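Local coordinates for extracellular solute-binding protein family 5 (Brucella melitensis, PDB 4ONY) that probably captures peptides or similar solutes in the periplasm and delivers them to an ABC transporter for import, at residues S205-P210 with V221-R226; G77-M82 with I252-Y257. One frame throughout, in Å; residues are numbered along the deposited sequence.

Interaction 1. Residues S205-P210 with V221-R226; sequences STLEPP and VQPGQR. With P4G (1-ethoxy-2-(2-ethoxyethoxy)ethane), chain D.
At the tip of the β-hairpin formed by strands 216-222 and 226-231, Leu207 from the preceding loop lies against Val221 and Pro223. Its two methyls divide the work: CD2 meets Val221 CG1 at 3.9 Å, while CD1 reaches Pro223 CG at 3.8 Å. With CG beside its own backbone N (chi1 -65°), the leucine fork opens toward both partners. β-Branched Val221 suits the strand, and the rigid ring of Pro223, where the chain leaves it, gives Leu207 a fixed apolar surface. The loop is shaped by an ST turn, in which Thr206 OG1 accepts from Glu208 N at 3.2 Å. The hairpin end is a classic β bulge: Gln222 O takes both Gln225 N and Arg226 N, and Gly224 turns with positive phi, which glycine adopts easily.

On the other side of the hairpin, Arg226 NH1 donates to Gln222 OE1 at 2.8 Å; the oxygen lies almost in the guanidinium plane, although the donor is tilted 32° from the amide carbonyl plane. The polyether passes the same edge, its C7 3.3 Å from Arg226 NH1. Between the two segments the contact is thus apolar, van der Waals and hydrophobic, while Thr206 and Ser205 hydrogen-bond to Ser57 and Lys64. The ligand instead passes Gln222 and Arg226, which hold each other, Arg226 being further held by a salt bridge to Glu255; Gln225 makes only a long approach, NE2 to ether O4 at 3.6 Å.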
ATOM      1  N   SER A 205      -5.769  -3.070  27.466  1.00 18.85           N
ATOM      2  CA  SER A 205      -5.286  -1.725  27.125  1.00 19.52           C
ATOM      3  C   SER A 205      -4.194  -1.405  28.123  1.00 19.40           C
ATOM      4  O   SER A 205      -4.346  -1.688  29.327  1.00 19.87           O
ATOM      5  CB  SER A 205      -6.348  -0.661  27.378  1.00 20.49           C
ATOM      6  OG  SER A 205      -7.455  -0.926  26.644  1.00 22.22           O
ATOM      7  N   THR A 206      -3.123  -0.802  27.650  1.00 19.24           N
ATOM      8  CA  THR A 206      -1.990  -0.582  28.489  1.00 20.02           C
ATOM      9  C   THR A 206      -1.185   0.611  28.065  1.00 19.68           C
ATOM     10  O   THR A 206      -0.932   0.791  26.888  1.00 19.10           O
ATOM     11  CB  THR A 206      -1.065  -1.838  28.575  1.00 20.00           C
ATOM     12  OG1 THR A 206       0.017  -1.550  29.451  1.00 20.50           O
ATOM     13  CG2 THR A 206      -0.495  -2.234  27.259  1.00 19.43           C
ATOM     14  N   LEU A 207      -0.767   1.391  29.061  1.00 20.86           N
ATOM     15  CA  LEU A 207       0.175   2.479  28.864  1.00 22.00           C
ATOM     16  C   LEU A 207       1.534   2.243  29.546  1.00 22.50           C
ATOM     17  O   LEU A 207       2.325   3.171  29.648  1.00 23.51           O
ATOM     18  CB  LEU A 207      -0.430   3.794  29.331  1.00 22.71           C
ATOM     19  CG  LEU A 207      -1.635   4.263  28.545  1.00 22.71           C
ATOM     20  CD1 LEU A 207      -2.443   5.299  29.327  1.00 23.57           C
ATOM     21  CD2 LEU A 207      -1.218   4.801  27.201  1.00 22.46           C
ATOM     22  N   GLU A 208       1.811   1.013  29.961  1.00 22.72           N
ATOM     23  CA  GLU A 208       3.137   0.664  30.524  1.00 24.45           C
ATOM     24  C   GLU A 208       4.127   0.495  29.376  1.00 24.58           C
ATOM     25  O   GLU A 208       3.845  -0.232  28.417  1.00 23.40           O
ATOM     26  CB  GLU A 208       3.131  -0.617  31.383  1.00 24.87           C
ATOM     27  N   PRO A 209       5.289   1.150  29.472  1.00 25.24           N
ATOM     28  CA  PRO A 209       6.222   1.037  28.348  1.00 24.83           C
ATOM     29  C   PRO A 209       6.609  -0.421  28.085  1.00 23.46           C
ATOM     30  O   PRO A 209       7.079  -1.084  28.984  1.00 21.37           O
ATOM     31  CB  PRO A 209       7.443   1.850  28.805  1.00 25.96           C
ATOM     32  CG  PRO A 209       6.929   2.751  29.903  1.00 27.80           C
ATOM     33  CD  PRO A 209       5.828   1.968  30.573  1.00 26.97           C
ATOM     34  N   PRO A 210       6.362  -0.927  26.864  1.00 21.75           N
ATOM     35  CA  PRO A 210       6.602  -2.356  26.659  1.00 21.63           C
ATOM     36  C   PRO A 210       8.076  -2.633  26.319  1.00 20.86           C
ATOM     37  O   PRO A 210       8.780  -1.761  25.801  1.00 21.41           O
ATOM     38  CB  PRO A 210       5.692  -2.674  25.458  1.00 21.69           C
ATOM     39  CG  PRO A 210       5.739  -1.415  24.633  1.00 21.19           C
ATOM     40  CD  PRO A 210       5.868  -0.272  25.632  1.00 22.12           C
ATOM     41  N   VAL A 221       4.976   8.735  27.628  1.00 23.20           N
ATOM     42  CA  VAL A 221       3.699   8.538  27.026  1.00 24.36           C
ATOM     43  C   VAL A 221       2.706   9.538  27.588  1.00 23.43           C
ATOM     44  O   VAL A 221       2.503   9.586  28.803  1.00 22.47           O
ATOM     45  CB  VAL A 221       3.222   7.116  27.335  1.00 27.20           C
ATOM     46  CG1 VAL A 221       2.032   6.808  26.495  1.00 28.90           C
ATOM     47  CG2 VAL A 221       4.321   6.098  27.035  1.00 29.44           C
ATOM     48  N   GLN A 222       2.133  10.364  26.711  1.00 22.62           N
ATOM     49  CA  GLN A 222       1.068  11.328  27.063  1.00 22.30           C
ATOM     50  C   GLN A 222      -0.103  10.977  26.125  1.00 21.15           C
ATOM     51  O   GLN A 222      -0.133  11.387  24.965  1.00 19.60           O
ATOM     52  CB  GLN A 222       1.541  12.770  26.872  1.00 23.83           C
ATOM     53  CG  GLN A 222       2.696  13.141  27.801  1.00 25.98           C
ATOM     54  CD  GLN A 222       3.467  14.368  27.339  1.00 26.75           C
ATOM     55  OE1 GLN A 222       4.338  14.296  26.481  1.00 26.26           O
ATOM     56  NE2 GLN A 222       3.152  15.504  27.933  1.00 27.94           N
ATOM     57  N   PRO A 223      -1.024  10.149  26.617  1.00 20.03           N
ATOM     58  CA  PRO A 223      -2.087   9.584  25.799  1.00 19.49           C
ATOM     59  C   PRO A 223      -2.918  10.686  25.120  1.00 19.10           C
ATOM     60  O   PRO A 223      -3.249  11.658  25.750  1.00 20.39           O
ATOM     61  CB  PRO A 223      -2.955   8.805  26.791  1.00 19.72           C
ATOM     62  CG  PRO A 223      -2.264   8.844  28.095  1.00 20.68           C
ATOM     63  CD  PRO A 223      -1.062   9.719  28.029  1.00 20.49           C
ATOM     64  N   GLY A 224      -3.198  10.524  23.841  1.00 18.51           N
ATOM     65  CA  GLY A 224      -3.903  11.490  23.039  1.00 18.13           C
ATOM     66  C   GLY A 224      -3.046  12.644  22.574  1.00 18.61           C
ATOM     67  O   GLY A 224      -3.552  13.524  21.886  1.00 18.43           O
ATOM     68  N   GLN A 225      -1.754  12.652  22.934  1.00 18.43           N
ATOM     69  CA  GLN A 225      -0.881  13.802  22.725  1.00 19.29           C
ATOM     70  C   GLN A 225       0.506  13.507  22.117  1.00 18.82           C
ATOM     71  O   GLN A 225       0.888  14.159  21.133  1.00 18.01           O
ATOM     72  CB  GLN A 225      -0.687  14.541  24.024  1.00 20.94           C
ATOM     73  CG  GLN A 225      -2.001  15.055  24.600  1.00 23.16           C
ATOM     74  CD  GLN A 225      -1.743  15.998  25.770  1.00 25.78           C
ATOM     75  OE1 GLN A 225      -1.304  15.584  26.833  1.00 28.10           O
ATOM     76  NE2 GLN A 225      -1.990  17.265  25.560  1.00 27.08           N
ATOM     77  N   ARG A 226       1.241  12.564  22.692  1.00 18.44           N
ATOM     78  CA  ARG A 226       2.639  12.375  22.347  1.00 18.94           C
ATOM     79  C   ARG A 226       3.208  11.091  22.906  1.00 17.74           C
ATOM     80  O   ARG A 226       2.932  10.729  24.059  1.00 17.51           O
ATOM     81  CB  ARG A 226       3.466  13.546  22.927  1.00 21.04           C
ATOM     82  CG  ARG A 226       4.959  13.499  22.594  1.00 22.70           C
ATOM     83  CD  ARG A 226       5.732  14.556  23.380  1.00 24.18           C
ATOM     84  NE  ARG A 226       5.415  15.908  22.942  1.00 25.23           N
ATOM     85  CZ  ARG A 226       4.778  16.831  23.674  1.00 27.95           C
ATOM     86  NH1 ARG A 226       4.348  16.580  24.905  1.00 28.26           N
ATOM     87  NH2 ARG A 226       4.590  18.046  23.156  1.00 28.70           N
TER
HETATM   88  C8  P4G D 602       3.606  19.575  26.403  1.00 45.81           C
HETATM   89  C7  P4G D 602       2.430  18.614  26.578  1.00 47.20           C
HETATM   90  O4  P4G D 602       1.282  18.754  25.683  1.00 49.67           O
HETATM   91  C6  P4G D 602       1.411  19.173  24.307  1.00 49.14           C
HETATM   92  C5  P4G D 602       0.920  18.091  23.328  1.00 48.45           C
HETATM   93  O3  P4G D 602       1.124  18.528  21.971  1.00 44.96           O
HETATM   94  C4  P4G D 602       0.369  17.837  21.003  1.00 39.51           C
HETATM   95  C3  P4G D 602      -0.065  18.848  19.959  1.00 39.91           C
HETATM   96  O2  P4G D 602      -1.402  19.296  20.192  1.00 42.13           O
HETATM   97  C2  P4G D 602      -1.733  20.502  19.473  1.00 40.72           C
HETATM   98  C1  P4G D 602      -1.729  21.789  20.279  1.00 39.20           C

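Interaction 2. Residues G77-M82 with I252-Y257. With P4G (1-ethoxy-2-(2-ethoxyethoxy)ethane), chain D.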
ATOM      1  N   GLY A  77       4.043   2.568   8.986  1.00 29.85           N
ATOM      2  CA  GLY A  77       4.250   3.005   7.599  1.00 31.99           C
ATOM      3  C   GLY A  77       5.424   3.942   7.368  1.00 33.81           C
ATOM      4  O   GLY A  77       6.097   3.848   6.365  1.00 39.42           O
ATOM      5  N   GLU A  78       5.658   4.870   8.279  1.00 33.68           N
ATOM      6  CA  GLU A  78       6.739   5.832   8.124  1.00 35.81           C
ATOM      7  C   GLU A  78       7.971   5.386   8.871  1.00 33.34           C
ATOM      8  O   GLU A  78       9.061   5.618   8.375  1.00 33.32           O
ATOM      9  CB  GLU A  78       6.325   7.204   8.685  1.00 42.90           C
ATOM     10  CG  GLU A  78       5.132   7.844   8.014  1.00 47.91           C
ATOM     11  CD  GLU A  78       4.387   8.806   8.956  1.00 55.63           C
ATOM     12  OE1 GLU A  78       3.154   8.896   8.796  1.00 62.02           O
ATOM     13  OE2 GLU A  78       5.009   9.470   9.847  1.00 54.70           O
ATOM     14  N   PHE A  79       7.814   4.763  10.058  1.00 31.07           N
ATOM     15  CA  PHE A  79       8.977   4.384  10.931  1.00 31.38           C
ATOM     16  C   PHE A  79       9.338   2.919  11.073  1.00 30.56           C
ATOM     17  O   PHE A  79      10.339   2.626  11.671  1.00 30.22           O
ATOM     18  CB  PHE A  79       8.778   4.915  12.328  1.00 35.52           C
ATOM     19  CG  PHE A  79       8.713   6.387  12.376  1.00 37.69           C
ATOM     20  CD1 PHE A  79       9.856   7.149  12.092  1.00 39.95           C
ATOM     21  CD2 PHE A  79       7.527   7.023  12.671  1.00 39.21           C
ATOM     22  CE1 PHE A  79       9.807   8.537  12.120  1.00 38.22           C
ATOM     23  CE2 PHE A  79       7.464   8.408  12.693  1.00 38.79           C
ATOM     24  CZ  PHE A  79       8.602   9.160  12.424  1.00 39.32           C
ATOM     25  N   GLY A  80       8.547   2.008  10.517  1.00 28.92           N
ATOM     26  CA  GLY A  80       8.870   0.585  10.575  1.00 29.67           C
ATOM     27  C   GLY A  80       8.732   0.018  11.993  1.00 29.95           C
ATOM     28  O   GLY A  80       7.849   0.440  12.751  1.00 28.69           O
ATOM     29  N   ASN A  81       9.619  -0.907  12.351  1.00 24.94           N
ATOM     30  CA  ASN A  81       9.504  -1.603  13.620  1.00 24.38           C
ATOM     31  C   ASN A  81      10.542  -1.111  14.629  1.00 25.18           C
ATOM     32  O   ASN A  81      11.627  -1.669  14.757  1.00 27.74           O
ATOM     33  CB  ASN A  81       9.574  -3.129  13.377  1.00 24.38           C
ATOM     34  CG  ASN A  81       8.562  -3.621  12.328  1.00 26.46           C
ATOM     35  OD1 ASN A  81       7.437  -3.090  12.168  1.00 27.51           O
ATOM     36  ND2 ASN A  81       8.954  -4.632  11.597  1.00 27.07           N
ATOM     37  N   MET A  82      10.206  -0.072  15.388  1.00 24.80           N
ATOM     38  CA  MET A  82      11.151   0.505  16.331  1.00 23.21           C
ATOM     39  C   MET A  82      11.320  -0.201  17.693  1.00 21.64           C
ATOM     40  O   MET A  82      12.419  -0.126  18.313  1.00 20.99           O
ATOM     41  CB  MET A  82      10.839   1.970  16.542  1.00 24.79           C
ATOM     42  CG  MET A  82      11.108   2.800  15.275  1.00 26.34           C
ATOM     43  SD  MET A  82      11.173   4.548  15.648  1.00 31.75           S
ATOM     44  CE  MET A  82       9.418   4.799  15.970  1.00 28.80           C
ATOM     45  N   ILE A 252      13.024  10.222  18.977  1.00 17.35           N
ATOM     46  CA  ILE A 252      11.936  10.442  18.004  1.00 16.98           C
ATOM     47  C   ILE A 252      10.648  10.646  18.779  1.00 16.57           C
ATOM     48  O   ILE A 252      10.276   9.784  19.572  1.00 15.55           O
ATOM     49  CB  ILE A 252      11.743   9.258  17.039  1.00 17.21           C
ATOM     50  CG1 ILE A 252      13.019   9.041  16.224  1.00 18.22           C
ATOM     51  CG2 ILE A 252      10.525   9.516  16.128  1.00 17.41           C
ATOM     52  CD1 ILE A 252      13.079   7.775  15.381  1.00 18.18           C
ATOM     53  N   SER A 253      10.010  11.808  18.587  1.00 16.56           N
ATOM     54  CA  SER A 253       8.719  12.122  19.225  1.00 16.87           C
ATOM     55  C   SER A 253       7.663  12.164  18.154  1.00 16.53           C
ATOM     56  O   SER A 253       7.840  12.780  17.098  1.00 16.28           O
ATOM     57  CB  SER A 253       8.769  13.452  19.998  1.00 17.72           C
ATOM     58  OG  SER A 253       9.899  13.525  20.876  1.00 18.22           O
ATOM     59  N   ILE A 254       6.584  11.447  18.408  1.00 16.62           N
ATOM     60  CA  ILE A 254       5.403  11.459  17.560  1.00 16.36           C
ATOM     61  C   ILE A 254       4.279  12.180  18.320  1.00 16.78           C
ATOM     62  O   ILE A 254       3.788  11.692  19.361  1.00 16.10           O
ATOM     63  CB  ILE A 254       4.990  10.017  17.195  1.00 16.69           C
ATOM     64  CG1 ILE A 254       6.212   9.278  16.640  1.00 17.15           C
ATOM     65  CG2 ILE A 254       3.824  10.010  16.206  1.00 16.01           C
ATOM     66  CD1 ILE A 254       5.937   7.839  16.197  1.00 18.07           C
ATOM     67  N   GLU A 255       3.902  13.347  17.797  1.00 17.08           N
ATOM     68  CA  GLU A 255       2.842  14.188  18.352  1.00 17.70           C
ATOM     69  C   GLU A 255       1.547  14.029  17.604  1.00 17.14           C
ATOM     70  O   GLU A 255       1.535  13.815  16.371  1.00 16.61           O
ATOM     71  CB  GLU A 255       3.274  15.634  18.332  1.00 18.73           C
ATOM     72  CG  GLU A 255       4.437  15.843  19.258  1.00 20.10           C
ATOM     73  CD  GLU A 255       4.755  17.275  19.526  1.00 22.01           C
ATOM     74  OE1 GLU A 255       4.239  18.185  18.831  1.00 23.28           O
ATOM     75  OE2 GLU A 255       5.554  17.488  20.455  1.00 22.96           O
ATOM     76  N   TYR A 256       0.449  14.111  18.345  1.00 16.53           N
ATOM     77  CA  TYR A 256      -0.847  13.850  17.810  1.00 16.43           C
ATOM     78  C   TYR A 256      -1.649  15.151  17.713  1.00 17.05           C
ATOM     79  O   TYR A 256      -1.652  15.933  18.649  1.00 16.70           O
ATOM     80  CB  TYR A 256      -1.549  12.803  18.689  1.00 16.82           C
ATOM     81  CG  TYR A 256      -1.069  11.371  18.444  1.00 16.67           C
ATOM     82  CD1 TYR A 256       0.140  10.922  18.956  1.00 17.45           C
ATOM     83  CD2 TYR A 256      -1.792  10.494  17.675  1.00 16.75           C
ATOM     84  CE1 TYR A 256       0.568   9.616  18.746  1.00 17.31           C
ATOM     85  CE2 TYR A 256      -1.381   9.210  17.468  1.00 16.51           C
ATOM     86  CZ  TYR A 256      -0.195   8.771  18.009  1.00 16.87           C
ATOM     87  OH  TYR A 256       0.233   7.482  17.807  1.00 16.49           O
ATOM     88  N   TYR A 257      -2.292  15.370  16.561  1.00 16.49           N
ATOM     89  CA  TYR A 257      -3.031  16.587  16.266  1.00 16.99           C
ATOM     90  C   TYR A 257      -4.475  16.244  15.870  1.00 17.29           C
ATOM     91  O   TYR A 257      -4.738  15.163  15.365  1.00 16.86           O
ATOM     92  CB  TYR A 257      -2.352  17.375  15.132  1.00 17.14           C
ATOM     93  CG  TYR A 257      -1.041  17.940  15.564  1.00 17.13           C
ATOM     94  CD1 TYR A 257       0.106  17.139  15.581  1.00 16.69           C
ATOM     95  CD2 TYR A 257      -0.957  19.230  16.080  1.00 17.26           C
ATOM     96  CE1 TYR A 257       1.312  17.642  16.061  1.00 16.61           C
ATOM     97  CE2 TYR A 257       0.240  19.738  16.556  1.00 17.49           C
ATOM     98  CZ  TYR A 257       1.376  18.925  16.564  1.00 17.27           C
ATOM     99  OH  TYR A 257       2.580  19.473  17.069  1.00 17.17           O
TER
HETATM  100  C8  P4G D 602       3.606  19.575  26.403  1.00 45.81           C
HETATM  101  C7  P4G D 602       2.430  18.614  26.578  1.00 47.20           C
HETATM  102  O4  P4G D 602       1.282  18.754  25.683  1.00 49.67           O
HETATM  103  C6  P4G D 602       1.411  19.173  24.307  1.00 49.14           C
HETATM  104  C5  P4G D 602       0.920  18.091  23.328  1.00 48.45           C
HETATM  105  O3  P4G D 602       1.124  18.528  21.971  1.00 44.96           O
HETATM  106  C4  P4G D 602       0.369  17.837  21.003  1.00 39.51           C
HETATM  107  C3  P4G D 602      -0.065  18.848  19.959  1.00 39.91           C
HETATM  108  O2  P4G D 602      -1.402  19.296  20.192  1.00 42.13           O
HETATM  109  C2  P4G D 602      -1.733  20.502  19.473  1.00 40.72           C
HETATM  110  C1  P4G D 602      -1.729  21.789  20.279  1.00 39.20           C
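The Phe79 ring carries Ile252 CG2 over one face, 4.2 Å from CE1, and Ile254 CD1 approaches it obliquely, 3.9 Å from CE2. The opposite face is partly covered by Glu78 CB of the same loop, offset toward the rim. Farther along the strand, the Tyr257 ring takes the polyether over one face, its CE2 lying 3.5 Å from ligand C3, in a CH-π type of approach. The backbone of Tyr256 borders the same part of the ligand.

Met82 completes the apolar cluster. With CG beside the backbone N (chi1 -68°) and the chain extended beyond it, SD is carried to Ile252 CD1 at 3.8 Å; the unbranched, flexible thioether can settle against the terminal methyl of the β-branched isoleucine. Ile252 therefore serves two partners, offering CG2 to the phenyl ring and CD1 to the sulfur. In Ile254, CG1 stands beside the backbone N (chi1 -51°) and carries CD1 to the ring. β-Branched isoleucines fit an extended strand and give it a broad aliphatic surface. Phe79 also packs on Leu47 and Val49 of strand 46-52, while Ile254 reaches Ile227 and Tyr229 of strand 226-231. The polar end differs: Tyr257 OH hydrogen-bonds to Ser266. Loop 77-82 thus packs on the buried face of the mixed sheet, while the far end of strand 251-257 lines the polyether pocket of this family 5 solute-binding protein.

In the fold
Interaction 2 is a buried contact and interaction 1 a surface one, yet both reach the same mixed sheet: 221-226 includes the end of strand 216-222, one of its two outermost strands, and 252-257 lies on the inner strand 251-257. Their centres are about 13 Å apart, and interaction 1 is nested within the chain span closed by interaction 2. The strand segments are joined directly through a probable backbone hydrogen bond, Gln225 O to Tyr256 N at 2.8 Å. Aromatic and sulfur packing distinguishes the buried site from the small aliphatic patch outside. The polyether bridges both, meeting amide and guanidinium groups in one and a tyrosine ring in the other.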